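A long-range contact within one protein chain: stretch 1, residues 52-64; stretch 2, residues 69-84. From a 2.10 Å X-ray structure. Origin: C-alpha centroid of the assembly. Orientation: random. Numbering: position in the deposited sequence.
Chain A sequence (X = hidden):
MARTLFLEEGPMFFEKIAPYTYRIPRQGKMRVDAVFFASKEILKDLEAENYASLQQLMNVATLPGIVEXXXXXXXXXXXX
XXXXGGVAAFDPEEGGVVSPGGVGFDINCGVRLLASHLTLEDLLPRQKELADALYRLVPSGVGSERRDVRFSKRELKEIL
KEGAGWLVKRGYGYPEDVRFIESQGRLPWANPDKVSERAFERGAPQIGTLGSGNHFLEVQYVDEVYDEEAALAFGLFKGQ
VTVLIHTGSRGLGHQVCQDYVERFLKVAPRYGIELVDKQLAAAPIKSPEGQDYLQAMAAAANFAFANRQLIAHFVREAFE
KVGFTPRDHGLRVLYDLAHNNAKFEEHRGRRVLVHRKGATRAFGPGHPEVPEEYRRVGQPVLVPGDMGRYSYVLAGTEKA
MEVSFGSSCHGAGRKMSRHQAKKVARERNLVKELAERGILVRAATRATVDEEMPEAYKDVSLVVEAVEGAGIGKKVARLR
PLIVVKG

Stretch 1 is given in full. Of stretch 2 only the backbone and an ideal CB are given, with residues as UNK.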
# COMPACT_ATOMS: atom_id res chain seq x y z
N ALA A 52 10.22 11.14 -18.34
CA ALA A 52 10.15 9.71 -18.60
C ALA A 52 8.93 9.03 -17.96
O ALA A 52 8.19 8.30 -18.63
CB ALA A 52 11.43 9.04 -18.12
N SER A 53 8.72 9.26 -16.67
CA SER A 53 7.60 8.64 -15.99
C SER A 53 6.27 9.07 -16.61
O SER A 53 5.31 8.30 -16.63
CB SER A 53 7.64 8.97 -14.50
OG SER A 53 7.57 10.36 -14.26
N LEU A 54 6.22 10.29 -17.13
CA LEU A 54 4.99 10.77 -17.75
C LEU A 54 4.73 10.04 -19.07
O LEU A 54 3.58 9.75 -19.41
CB LEU A 54 5.04 12.28 -18.00
CG LEU A 54 5.13 13.18 -16.77
CD1 LEU A 54 4.99 14.63 -17.22
CD2 LEU A 54 4.04 12.84 -15.77
N GLN A 55 5.80 9.74 -19.81
CA GLN A 55 5.66 9.01 -21.07
C GLN A 55 5.06 7.65 -20.72
O GLN A 55 4.24 7.13 -21.47
CB GLN A 55 7.03 8.82 -21.74
CG GLN A 55 7.03 7.81 -22.91
CD GLN A 55 6.28 8.29 -24.15
OE1 GLN A 55 6.74 9.19 -24.86
NE2 GLN A 55 5.13 7.69 -24.42
N GLN A 56 5.48 7.08 -19.60
CA GLN A 56 4.94 5.80 -19.16
C GLN A 56 3.46 5.97 -18.84
O GLN A 56 2.65 5.10 -19.17
CB GLN A 56 5.64 5.28 -17.90
CG GLN A 56 7.04 4.80 -18.10
CD GLN A 56 7.53 3.98 -16.94
OE1 GLN A 56 7.38 4.38 -15.78
NE2 GLN A 56 8.12 2.83 -17.23
N LEU A 57 3.11 7.09 -18.20
CA LEU A 57 1.70 7.36 -17.87
C LEU A 57 0.91 7.46 -19.18
O LEU A 57 -0.22 6.98 -19.28
CB LEU A 57 1.56 8.67 -17.07
CG LEU A 57 0.11 9.05 -16.71
CD1 LEU A 57 -0.45 7.98 -15.79
CD2 LEU A 57 0.05 10.42 -16.04
N MSE A 58 1.52 8.08 -20.19
CA MSE A 58 0.86 8.20 -21.48
C MSE A 58 0.66 6.82 -22.13
O MSE A 58 -0.35 6.59 -22.80
CB MSE A 58 1.66 9.12 -22.41
CG MSE A 58 1.53 10.59 -22.04
SE MSE A 58 2.92 11.72 -22.81
CE MSE A 58 2.19 11.88 -24.59
N ASN A 59 1.61 5.92 -21.93
CA ASN A 59 1.51 4.57 -22.50
C ASN A 59 0.33 3.83 -21.85
O ASN A 59 -0.42 3.12 -22.51
CB ASN A 59 2.80 3.78 -22.24
CG ASN A 59 4.01 4.37 -22.95
OD1 ASN A 59 5.14 4.08 -22.58
ND2 ASN A 59 3.78 5.18 -23.97
N VAL A 60 0.17 4.01 -20.55
CA VAL A 60 -0.92 3.39 -19.81
C VAL A 60 -2.23 3.78 -20.48
O VAL A 60 -3.10 2.94 -20.68
CB VAL A 60 -0.91 3.86 -18.34
CG1 VAL A 60 -2.18 3.37 -17.61
CG2 VAL A 60 0.35 3.34 -17.63
N ALA A 61 -2.35 5.05 -20.85
CA ALA A 61 -3.55 5.58 -21.49
C ALA A 61 -3.87 4.98 -22.86
O ALA A 61 -4.92 5.26 -23.43
CB ALA A 61 -3.44 7.11 -21.61
N THR A 62 -2.95 4.18 -23.41
CA THR A 62 -3.18 3.54 -24.71
C THR A 62 -3.90 2.18 -24.55
O THR A 62 -4.37 1.61 -25.52
CB THR A 62 -1.87 3.24 -25.47
OG1 THR A 62 -1.11 2.26 -24.74
CG2 THR A 62 -1.03 4.50 -25.63
N LEU A 63 -3.98 1.68 -23.32
CA LEU A 63 -4.61 0.38 -23.06
C LEU A 63 -6.14 0.34 -23.20
O LEU A 63 -6.84 1.28 -22.83
CB LEU A 63 -4.18 -0.13 -21.68
CG LEU A 63 -2.66 -0.37 -21.65
CD1 LEU A 63 -2.19 -0.74 -20.25
CD2 LEU A 63 -2.32 -1.48 -22.63
N PRO A 64 -6.68 -0.77 -23.74
CA PRO A 64 -8.12 -0.99 -23.97
C PRO A 64 -9.00 -0.89 -22.73
O PRO A 64 -8.66 -1.41 -21.67
CB PRO A 64 -8.17 -2.40 -24.57
CG PRO A 64 -6.79 -2.62 -25.11
CD PRO A 64 -5.92 -2.00 -24.05
N UNK A 69 -9.48 9.64 -16.24
CA UNK A 69 -8.17 9.71 -16.90
C UNK A 69 -7.19 8.73 -16.26
O UNK A 69 -7.43 8.24 -15.16
CB UNK A 69 -7.61 11.13 -16.83
N UNK A 70 -6.09 8.45 -16.96
CA UNK A 70 -5.05 7.61 -16.40
C UNK A 70 -4.40 8.60 -15.43
O UNK A 70 -4.26 9.78 -15.78
CB UNK A 70 -4.09 7.02 -17.44
N UNK A 71 -4.01 8.14 -14.24
CA UNK A 71 -3.45 9.04 -13.23
C UNK A 71 -2.10 8.68 -12.63
O UNK A 71 -1.69 7.52 -12.62
CB UNK A 71 -4.45 9.15 -12.08
N UNK A 72 -1.45 9.69 -12.08
CA UNK A 72 -0.17 9.53 -11.42
C UNK A 72 -0.09 10.51 -10.24
O UNK A 72 -0.45 11.68 -10.38
CB UNK A 72 0.98 9.75 -12.40
N UNK A 73 0.39 10.01 -9.10
CA UNK A 73 0.55 10.78 -7.86
C UNK A 73 1.81 11.67 -7.88
O UNK A 73 2.67 11.50 -8.74
CB UNK A 73 0.61 9.83 -6.67
N UNK A 74 1.94 12.60 -6.91
CA UNK A 74 3.10 13.49 -6.85
C UNK A 74 4.46 12.81 -6.75
O UNK A 74 5.46 13.41 -7.12
CB UNK A 74 2.94 14.43 -5.65
N UNK A 75 4.51 11.57 -6.27
CA UNK A 75 5.80 10.88 -6.17
C UNK A 75 6.05 9.93 -7.32
O UNK A 75 6.78 8.96 -7.17
CB UNK A 75 5.88 10.11 -4.85
N UNK A 76 5.44 10.20 -8.47
CA UNK A 76 5.58 9.36 -9.65
C UNK A 76 7.02 9.25 -10.13
O UNK A 76 7.79 10.22 -10.06
CB UNK A 76 4.70 9.90 -10.78
N UNK A 77 7.36 8.05 -10.61
CA UNK A 77 8.69 7.78 -11.17
C UNK A 77 8.73 6.51 -12.01
O UNK A 77 7.78 5.72 -12.01
CB UNK A 77 9.72 7.67 -10.04
N UNK A 78 9.83 6.33 -12.73
CA UNK A 78 10.03 5.18 -13.62
C UNK A 78 9.67 3.85 -12.97
O UNK A 78 10.07 3.56 -11.84
CB UNK A 78 11.49 5.13 -14.09
N UNK A 79 8.92 3.03 -13.70
CA UNK A 79 8.53 1.72 -13.20
C UNK A 79 8.46 0.69 -14.30
O UNK A 79 8.88 0.94 -15.43
CB UNK A 79 7.18 1.80 -12.49
N UNK A 80 7.95 -0.49 -13.98
CA UNK A 80 7.82 -1.57 -14.96
C UNK A 80 6.50 -1.40 -15.74
O UNK A 80 5.43 -1.74 -15.24
CB UNK A 80 7.87 -2.93 -14.27
N UNK A 81 6.60 -0.87 -16.95
CA UNK A 81 5.40 -0.66 -17.75
C UNK A 81 4.63 0.55 -17.25
O UNK A 81 4.70 1.63 -17.84
CB UNK A 81 4.51 -1.90 -17.72
N UNK A 82 3.88 0.37 -16.16
CA UNK A 82 3.12 1.46 -15.56
C UNK A 82 4.10 2.23 -14.68
O UNK A 82 5.07 1.66 -14.17
CB UNK A 82 1.92 0.95 -14.76
N UNK A 83 3.88 3.55 -14.50
CA UNK A 83 4.81 4.29 -13.64
C UNK A 83 4.49 4.01 -12.17
O UNK A 83 3.38 3.62 -11.84
CB UNK A 83 4.74 5.79 -13.93
N UNK A 84 5.48 4.18 -11.31
CA UNK A 84 5.24 3.99 -9.89
C UNK A 84 4.53 5.27 -9.49
O UNK A 84 4.91 6.36 -9.91
CB UNK A 84 6.52 3.74 -9.09

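Helix 52-60 lies across the second stretch, nearly antiparallel to strand 70-73 at 152°, with the axes 8.1 Å apart at closest approach. Position 69 points sideways, clear of the helix; the peptide bond before it is cis, which favours proline, and the residue is Pro 69.

Position 70 is more constrained. Its CA-to-CB bond points toward the helix, and the ideal CB already lies 4.1 Å from Leu 57 CD1 and 4.1 Å from Val 60 CG1. A small apolar side chain fits such a spot. It is Ala 70, whose CB packs 4.2 Å from Ala 61 CB; two methyl groups let the chains approach closely here.

Position 71 alternates away, as a strand requires, and stretch 1 sets no preference; it is Leu 71, whose backbone O lies 3.4 Å from Leu 57 CD1. Position 72 turns back toward the helix, its ideal CB 3.8 Å from Leu 57 CD2. Again a small apolar residue suits, and Ala 72 makes just that methyl-to-methyl contact.

Positions 73, 74 and 75 are out of reach. They belong to a type I turn from 73 to 76, in which the phi of -58° at 74 is compatible with proline. They are Met 73 (selenomethionine), Pro 74 and Asp 75.

At 76 the CB points toward the helix but stays 4.5 Å from Ser 53 OG, leaving room for a longer apolar chain: leucine, isoleucine or methionine would serve. Ile 76, with chi1 and chi2 both t, extends CD1 to 4.1 Å from Leu 54 CD2 and 3.6 Å from Ser 53 OG. Position 77 points away, so many residues are tolerable; it is His 77, whose backbone pairs with position 84.

Position 78 points sideways, beside the amide of Gln 56. A flat or polar side chain could cover that group, and Trp 78 places one ring face against Gln 56 NE2, with NE1 3.6 Å from NE2.

At 79 the backbone does the work. The backbone N of 79 donates to Gln 56 OE1 (2.9 Å) and Gln 56 NE2 donates to the backbone O of 79 (2.7 Å), so one amide satisfies both backbone groups. An ideal CB would sit 2.7 Å from the backbone O of position 82, a clash that favours glycine; the residue is Gly 79.

Position 80 points away and is free; it is Tyr 80. At 81 the positive phi of 76° favours glycine, and Gly 81 N donates to a water 2.9 Å from it.

Position 82 points away overall, yet its CB lies near Val 60 CG2, and a large apolar side chain could fold back. Phe 82 does: Val 60 CG2 sits over its ring face, 3.9 Å from the centroid, and CZ meets Leu 63 CD1 at 3.7 Å.

At 83 the CA-to-CB bond points toward the helix, and the ideal CB lies 3.5 Å from Gln 56 OE1 and 3.7 Å from Ser 53 O. Little room is left, so a compact apolar residue suits, and phi of -78° is compatible with proline. Pro 83 sets CD 3.8 Å from Val 60 CG2. Position 84, sideways and clear of stretch 1, is Ile 84.

Stretch 2 (69-84) PALAMPDIHWGYGFPI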
# COMPACT_ATOMS: atom_id res chain seq x y z
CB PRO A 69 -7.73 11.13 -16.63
CG PRO A 69 -8.13 11.28 -15.15
CD PRO A 69 -9.53 10.59 -15.10
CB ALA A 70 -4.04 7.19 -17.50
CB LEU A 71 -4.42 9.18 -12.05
CG LEU A 71 -5.77 9.85 -12.27
CD1 LEU A 71 -6.85 9.04 -11.59
CD2 LEU A 71 -5.72 11.28 -11.74
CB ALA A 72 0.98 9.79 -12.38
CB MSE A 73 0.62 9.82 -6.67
CG MSE A 73 -0.67 9.06 -6.43
SE MSE A 73 -2.11 10.30 -6.10
CE MSE A 73 -3.54 9.46 -7.02
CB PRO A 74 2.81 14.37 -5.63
CG PRO A 74 1.34 14.43 -5.61
CD PRO A 74 0.96 12.97 -5.88
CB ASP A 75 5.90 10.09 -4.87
CG ASP A 75 4.76 9.11 -4.69
OD1 ASP A 75 4.84 8.29 -3.75
OD2 ASP A 75 3.79 9.16 -5.48
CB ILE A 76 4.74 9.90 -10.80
CG1 ILE A 76 4.99 9.09 -12.07
CG2 ILE A 76 5.09 11.36 -11.05
CD1 ILE A 76 4.23 9.62 -13.28
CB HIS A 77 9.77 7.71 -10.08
CG HIS A 77 9.44 6.79 -8.95
ND1 HIS A 77 10.28 5.77 -8.56
CD2 HIS A 77 8.40 6.77 -8.08
CE1 HIS A 77 9.77 5.16 -7.50
NE2 HIS A 77 8.63 5.75 -7.19
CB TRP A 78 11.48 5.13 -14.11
CG TRP A 78 11.66 4.19 -15.27
CD1 TRP A 78 11.55 4.50 -16.60
CD2 TRP A 78 11.83 2.77 -15.20
NE1 TRP A 78 11.63 3.35 -17.36
CE2 TRP A 78 11.80 2.28 -16.53
CE3 TRP A 78 12.00 1.86 -14.14
CZ2 TRP A 78 11.93 0.91 -16.83
CZ3 TRP A 78 12.12 0.49 -14.44
CH2 TRP A 78 12.09 0.04 -15.78
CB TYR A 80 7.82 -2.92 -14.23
CG TYR A 80 7.88 -4.11 -15.16
CD1 TYR A 80 9.08 -4.50 -15.75
CD2 TYR A 80 6.73 -4.85 -15.46
CE1 TYR A 80 9.14 -5.59 -16.62
CE2 TYR A 80 6.77 -5.94 -16.33
CZ TYR A 80 7.98 -6.30 -16.91
OH TYR A 80 8.04 -7.38 -17.77
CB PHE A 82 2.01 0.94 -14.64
CG PHE A 82 0.80 0.39 -15.37
CD1 PHE A 82 0.93 -0.60 -16.33
CD2 PHE A 82 -0.47 0.87 -15.07
CE1 PHE A 82 -0.19 -1.11 -16.98
CE2 PHE A 82 -1.60 0.37 -15.72
CZ PHE A 82 -1.46 -0.62 -16.67
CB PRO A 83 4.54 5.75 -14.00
CG PRO A 83 3.07 5.73 -14.33
CD PRO A 83 2.97 4.48 -15.20
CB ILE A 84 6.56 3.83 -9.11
CG1 ILE A 84 7.27 2.56 -9.61
CG2 ILE A 84 6.27 3.74 -7.60
CD1 ILE A 84 8.64 2.31 -9.00
O HOH W 1 8.51 0.27 -18.78
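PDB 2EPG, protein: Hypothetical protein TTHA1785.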